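Local structure of 11S globulin (Wrightia tinctoria, 5WXU) at the interface of chains A and B. The protein binds and sequesters the plant hormone auxin and, as a hexameric 11S globulin, probably stores nutrient in the seed. Numbering follows the deposited sequence. Chains: chain A/B, 11S globulin.

The interface of chains A and B. Residues chain A 117-120, 290; chain B 285-287.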
ATOM      1  N   PHE A 117       3.718   3.689  24.465  1.00 14.39           N
ATOM      2  CA  PHE A 117       3.407   4.356  23.212  1.00 18.05           C
ATOM      3  C   PHE A 117       3.048   5.826  23.389  1.00 18.67           C
ATOM      4  O   PHE A 117       2.044   6.147  23.938  1.00 20.02           O
ATOM      5  CB  PHE A 117       2.361   3.529  22.462  1.00 22.29           C
ATOM      6  CG  PHE A 117       2.958   2.273  21.921  1.00 27.81           C
ATOM      7  CD1 PHE A 117       3.766   2.318  20.796  1.00 37.79           C
ATOM      8  CD2 PHE A 117       2.866   1.079  22.602  1.00 35.68           C
ATOM      9  CE1 PHE A 117       4.388   1.174  20.315  1.00 42.25           C
ATOM     10  CE2 PHE A 117       3.467  -0.073  22.122  1.00 38.97           C
ATOM     11  CZ  PHE A 117       4.215  -0.026  20.978  1.00 40.95           C
ATOM     12  N   PRO A 118       3.891   6.729  22.887  1.00 18.65           N
ATOM     13  CA  PRO A 118       3.682   8.134  23.269  1.00 21.27           C
ATOM     14  C   PRO A 118       2.497   8.705  22.578  1.00 21.51           C
ATOM     15  O   PRO A 118       2.310   8.461  21.373  1.00 22.45           O
ATOM     16  CB  PRO A 118       4.984   8.819  22.830  1.00 23.36           C
ATOM     17  CG  PRO A 118       5.699   7.886  21.995  1.00 23.55           C
ATOM     18  CD  PRO A 118       5.190   6.501  22.231  1.00 22.52           C
ATOM     19  N   GLY A 119       1.685   9.446  23.323  1.00 20.47           N
ATOM     20  CA  GLY A 119       0.500   9.986  22.739  1.00 21.42           C
ATOM     21  C   GLY A 119      -0.699   9.078  22.905  1.00 24.98           C
ATOM     22  O   GLY A 119      -1.784   9.462  22.480  1.00 32.77           O
ATOM     23  N   CYS A 120      -0.527   7.876  23.466  1.00 20.88           N
ATOM     24  CA  CYS A 120      -1.687   7.058  23.766  1.00 18.10           C
ATOM     25  C   CYS A 120      -2.092   7.345  25.197  1.00 18.90           C
ATOM     26  O   CYS A 120      -1.216   7.574  26.059  1.00 17.00           O
ATOM     27  CB  CYS A 120      -1.367   5.602  23.610  1.00 20.10           C
ATOM     28  SG  CYS A 120      -1.178   5.100  21.866  1.00 22.42           S
ATOM     29  N   LEU A 290      -4.610   1.658  17.195  1.00 21.17           N
ATOM     30  CA  LEU A 290      -3.193   1.926  17.131  1.00 26.72           C
ATOM     31  C   LEU A 290      -2.542   1.707  18.487  1.00 24.49           C
ATOM     32  O   LEU A 290      -1.448   1.108  18.624  1.00 26.13           O
ATOM     33  CB  LEU A 290      -3.011   3.398  16.756  1.00 29.88           C
ATOM     34  CG  LEU A 290      -1.609   3.845  16.433  1.00 39.79           C
ATOM     35  CD1 LEU A 290      -0.828   2.872  15.545  1.00 44.85           C
ATOM     36  CD2 LEU A 290      -1.753   5.216  15.778  1.00 40.01           C
TER
ATOM     37  N   GLY B 285       4.402  12.481  19.993  1.00 25.81           N
ATOM     38  CA  GLY B 285       3.688  11.240  19.722  1.00 23.69           C
ATOM     39  C   GLY B 285       2.620  11.354  18.640  1.00 24.86           C
ATOM     40  O   GLY B 285       2.688  12.231  17.781  1.00 22.73           O
ATOM     41  N   TYR B 286       1.579  10.506  18.720  1.00 23.87           N
ATOM     42  CA  TYR B 286       0.506  10.492  17.724  1.00 27.10           C
ATOM     43  C   TYR B 286      -0.294  11.785  17.668  1.00 25.74           C
ATOM     44  O   TYR B 286      -0.860  12.157  16.602  1.00 25.16           O
ATOM     45  CB  TYR B 286      -0.455   9.307  17.992  1.00 33.64           C
ATOM     46  CG  TYR B 286       0.228   7.908  17.904  1.00 40.05           C
ATOM     47  CD1 TYR B 286       0.876   7.472  16.721  1.00 40.54           C
ATOM     48  CD2 TYR B 286       0.195   7.015  18.994  1.00 44.28           C
ATOM     49  CE1 TYR B 286       1.458   6.195  16.628  1.00 41.99           C
ATOM     50  CE2 TYR B 286       0.782   5.723  18.916  1.00 46.40           C
ATOM     51  CZ  TYR B 286       1.398   5.302  17.738  1.00 46.97           C
ATOM     52  OH  TYR B 286       1.954   4.029  17.694  1.00 43.67           O
ATOM     53  N   GLU B 287      -0.299  12.526  18.777  1.00 25.20           N
ATOM     54  CA  GLU B 287      -0.892  13.851  18.789  1.00 24.97           C
ATOM     55  C   GLU B 287      -0.271  14.827  17.780  1.00 25.23           C
ATOM     56  O   GLU B 287      -0.956  15.747  17.351  1.00 26.60           O
ATOM     57  CB  GLU B 287      -0.883  14.462  20.215  1.00 25.98           C
ATOM     58  CG  GLU B 287       0.428  15.058  20.736  1.00 25.77           C
ATOM     59  CD  GLU B 287       1.570  14.088  20.948  1.00 24.79           C
ATOM     60  OE1 GLU B 287       1.397  12.863  21.047  1.00 24.57           O
ATOM     61  OE2 GLU B 287       2.721  14.566  20.996  1.00 25.90           O
TER
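One face of the B:Tyr286 phenol ring is roofed by the isobutyl tip of A:Leu290, whose CD2 methyl stands 3.6 Å from the ring centroid in a CH-pi contact, shifted toward the rim. The site is part of a two-fold interface between bicupin subunits of the hexameric 11S globulin, where a short 3-10 turn (286-288) of chain B pushes its tyrosine against chain A. The CD1 branch of A:Leu290 lies over the hydroxyl on the same face, 3.7 Å from B:Tyr286 OH. On the opposite side, near the rim, the carbonyl O of A:Pro118 sits 3.5 Å from B:Tyr286 CD2; the same O takes a weak hydrogen bond of 3.4 Å from B:Tyr286 N. Along the CD2-CE2 flank lies the sulfur of A:Cys120, its SG 3.6 Å from B:Tyr286 CE2. The A:Phe117 side chain points the same way as the tyrosine, but its ring lies beyond the hydroxyl, CD1 4.0 Å from B:Tyr286 OH. A:Cys120 forms the family's disulfide with A:Cys291, joining acidic and basic chains. The tyrosine thus packs against a segment, A:Gly119 and A:Cys120, that also lines the auxin pocket. A:Leu290 holds CG anti to its backbone N (chi1 -171°), B:Tyr286 anti to its carbonyl carbon (chi1 -61°); the side chains run toward each other, the ring turned so that its face meets the leucine methyls. B:Glu287 folds back, CG in the crowded position (chi1 79°). Its OE2 accepts a 2.9 Å hydrogen bond, from above the carboxylate plane, from B:Gly285 N, the basic chain's amino terminus after Asn-Gly processing; opposite charges would probably strengthen it. B:Glu287 OE1 lies 3.5 Å from A:Gly119 CA.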